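Local coordinates for Cas13d (uncultured Ruminococcus sp, PDB 6IV9), which binds a CRISPR RNA as a Cas13d effector, whose two HEPN domains govern crRNA maturation and target RNA cleavage, at residues M501-T506 / K567-M572. The protein carries 2 engineered substitutions. Residues are numbered along the deposited sequence; the frame is centred on the assembly and turned at random.
Sequences MIYMLT and KNIASM. With nucleotides of chain B.
The carbonyl oxygen Y503 O takes two donors from T506: OG1 at 2.7 Å, in the carbonyl plane and on a lone pair with a C=O...O angle of 145°, and the backbone N at 3.1 Å. This side-chain-to-backbone bond, from a threonine hydroxyl to the carbonyl three residues earlier, lies where helix 497-505 packs on helix 556-570, a buried helix-helix contact; K567 on helix 556-570 and M572 just past it reach the bound RNA. No hydrogen bond joins the two segments, which meet by van der Waals contact. With OG1 between the backbone N and the carbonyl carbon (chi1 74°), the T506 hydroxyl can reach back to Y503 O while also bordering the A570 methyl, OG1 to A570 CB being closest at 3.4 Å. Beside it the Y503 ring meets the second helix obliquely, CE1 lying 4.0 Å from I569 CG1, and the two side chains cross at about a right angle. On the RNA side, M572 runs extended beyond CG along the backbone of chain B, its CE 3.6 Å from U43 O4'; an alanine here, lacking SD and CE, would probably open a gap beside the U43 ribose. K567, whose CB leaves the backbone away from 501-506, donates from NZ to OP1 of U34 of chain B at 2.8 Å.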
# COMPACT_ATOMS: atom_id res chain seq x y z
N MET A 501 2.25 1.30 -16.39
CA MET A 501 2.26 -0.09 -15.89
C MET A 501 1.80 -0.09 -14.43
O MET A 501 1.04 -0.94 -14.07
CB MET A 501 3.66 -0.68 -15.96
CG MET A 501 3.74 -2.07 -15.45
SD MET A 501 5.33 -2.80 -15.78
CE MET A 501 6.39 -1.88 -14.69
N ILE A 502 2.27 0.88 -13.65
CA ILE A 502 1.83 0.99 -12.23
C ILE A 502 0.33 1.29 -12.19
O ILE A 502 -0.36 0.68 -11.42
CB ILE A 502 2.66 2.03 -11.46
CG1 ILE A 502 4.14 1.66 -11.46
CG2 ILE A 502 2.10 2.21 -10.06
CD1 ILE A 502 4.44 0.31 -10.90
N TYR A 503 -0.16 2.13 -13.09
CA TYR A 503 -1.61 2.42 -13.11
C TYR A 503 -2.38 1.13 -13.38
O TYR A 503 -3.38 0.90 -12.78
CB TYR A 503 -2.00 3.46 -14.16
CG TYR A 503 -3.49 3.59 -14.28
CD1 TYR A 503 -4.21 4.30 -13.34
CD2 TYR A 503 -4.20 2.93 -15.26
CE1 TYR A 503 -5.58 4.39 -13.39
CE2 TYR A 503 -5.58 3.01 -15.33
CZ TYR A 503 -6.27 3.73 -14.38
OH TYR A 503 -7.62 3.82 -14.41
N MET A 504 -1.86 0.29 -14.27
CA MET A 504 -2.52 -0.98 -14.64
C MET A 504 -2.64 -1.88 -13.41
O MET A 504 -3.68 -2.40 -13.18
CB MET A 504 -1.72 -1.70 -15.73
CG MET A 504 -2.31 -3.01 -16.15
SD MET A 504 -1.81 -4.38 -15.12
CE MET A 504 -0.10 -4.53 -15.62
N LEU A 505 -1.61 -1.91 -12.57
CA LEU A 505 -1.56 -2.74 -11.34
C LEU A 505 -2.70 -2.35 -10.39
O LEU A 505 -3.21 -3.19 -9.73
CB LEU A 505 -0.24 -2.46 -10.64
CG LEU A 505 0.84 -3.53 -10.72
CD1 LEU A 505 0.67 -4.46 -11.90
CD2 LEU A 505 2.22 -2.92 -10.66
N THR A 506 -3.09 -1.07 -10.40
CA THR A 506 -4.13 -0.55 -9.47
C THR A 506 -5.50 -1.17 -9.70
O THR A 506 -6.30 -1.13 -8.80
CB THR A 506 -4.16 0.98 -9.40
OG1 THR A 506 -4.77 1.45 -10.59
CG2 THR A 506 -2.80 1.58 -9.17
N LYS A 567 -1.70 7.99 -8.61
CA LYS A 567 -2.39 7.78 -7.32
C LYS A 567 -3.73 8.53 -7.35
O LYS A 567 -4.71 7.97 -6.93
CB LYS A 567 -1.50 8.30 -6.20
CG LYS A 567 -2.13 8.40 -4.82
CD LYS A 567 -1.16 8.83 -3.75
CE LYS A 567 -1.81 9.00 -2.40
NZ LYS A 567 -2.78 10.12 -2.38
N ASN A 568 -3.74 9.76 -7.85
CA ASN A 568 -4.99 10.55 -7.87
C ASN A 568 -6.05 9.88 -8.76
O ASN A 568 -7.15 9.73 -8.32
CB ASN A 568 -4.72 11.98 -8.36
CG ASN A 568 -3.73 12.75 -7.51
OD1 ASN A 568 -3.61 12.51 -6.33
ND2 ASN A 568 -3.02 13.68 -8.11
N ILE A 569 -5.71 9.54 -9.99
CA ILE A 569 -6.70 8.94 -10.92
C ILE A 569 -7.06 7.50 -10.55
O ILE A 569 -8.18 7.13 -10.77
CB ILE A 569 -6.29 9.12 -12.39
CG1 ILE A 569 -5.09 8.26 -12.76
CG2 ILE A 569 -6.06 10.59 -12.68
CD1 ILE A 569 -4.70 8.35 -14.19
N ALA A 570 -6.11 6.73 -10.05
CA ALA A 570 -6.40 5.34 -9.62
C ALA A 570 -7.36 5.31 -8.43
O ALA A 570 -8.05 4.34 -8.27
CB ALA A 570 -5.13 4.58 -9.34
N SER A 571 -7.31 6.34 -7.60
CA SER A 571 -8.13 6.45 -6.36
C SER A 571 -9.58 6.81 -6.68
O SER A 571 -10.39 6.74 -5.81
CB SER A 571 -7.50 7.42 -5.40
OG SER A 571 -6.25 6.95 -4.96
N MET A 572 -9.84 7.26 -7.90
CA MET A 572 -11.20 7.66 -8.29
C MET A 572 -12.09 6.44 -8.50
O MET A 572 -11.60 5.43 -8.93
CB MET A 572 -11.18 8.51 -9.55
CG MET A 572 -10.57 9.86 -9.32
SD MET A 572 -10.38 10.82 -10.80
CE MET A 572 -9.60 12.29 -10.15
P U B 34 -2.78 11.39 0.94
OP1 U B 34 -3.87 11.21 -0.07
OP2 U B 34 -3.04 12.01 2.22
O5' U B 34 -2.14 9.99 1.20
C5' U B 34 -2.57 9.14 2.28
C4' U B 34 -1.65 7.97 2.38
O4' U B 34 -0.31 8.35 2.75
C3' U B 34 -2.03 6.93 3.42
O3' U B 34 -3.06 6.12 2.83
C2' U B 34 -0.71 6.19 3.60
O2' U B 34 -0.52 5.29 2.52
C1' U B 34 0.27 7.36 3.57
N1 U B 34 0.50 7.96 4.90
C2 U B 34 1.27 7.20 5.76
O2 U B 34 1.70 6.11 5.45
N3 U B 34 1.47 7.76 6.98
C4 U B 34 1.01 8.97 7.44
O4 U B 34 1.35 9.35 8.54
C5 U B 34 0.25 9.72 6.49
C6 U B 34 0.00 9.18 5.28
P A B 42 -11.68 11.37 -1.03
OP1 A B 42 -10.51 12.24 -1.27
OP2 A B 42 -12.97 11.86 -0.48
O5' A B 42 -12.16 10.74 -2.40
C5' A B 42 -11.23 10.07 -3.21
C4' A B 42 -11.99 9.53 -4.37
O4' A B 42 -12.75 8.40 -3.87
C3' A B 42 -13.01 10.49 -4.97
O3' A B 42 -12.45 11.12 -6.14
C2' A B 42 -14.13 9.56 -5.43
O2' A B 42 -14.11 8.98 -6.71
C1' A B 42 -13.97 8.34 -4.52
N9 A B 42 -15.03 8.34 -3.53
C8 A B 42 -15.42 9.33 -2.66
N7 A B 42 -16.48 9.02 -1.96
C5 A B 42 -16.82 7.76 -2.41
C6 A B 42 -17.85 6.87 -2.05
N6 A B 42 -18.76 7.15 -1.12
N1 A B 42 -17.89 5.67 -2.67
C2 A B 42 -16.96 5.39 -3.60
N3 A B 42 -15.95 6.14 -4.02
C4 A B 42 -15.94 7.33 -3.39
P U B 43 -11.87 12.57 -6.13
OP1 U B 43 -10.37 12.48 -6.17
OP2 U B 43 -12.51 13.37 -5.09
O5' U B 43 -12.25 13.10 -7.58
C5' U B 43 -13.62 13.20 -7.99
C4' U B 43 -13.72 14.10 -9.20
O4' U B 43 -13.07 13.41 -10.28
C3' U B 43 -15.15 14.36 -9.72
O3' U B 43 -15.62 15.50 -9.03
C2' U B 43 -14.90 14.58 -11.22
O2' U B 43 -14.32 15.86 -11.33
C1' U B 43 -13.79 13.56 -11.50
N1 U B 43 -14.28 12.25 -11.94
C2 U B 43 -14.85 12.15 -13.18
O2 U B 43 -14.93 13.09 -13.95
N3 U B 43 -15.33 10.91 -13.50
C4 U B 43 -15.29 9.78 -12.73
O4 U B 43 -15.76 8.73 -13.17
C5 U B 43 -14.68 9.96 -11.45
C6 U B 43 -14.21 11.15 -11.10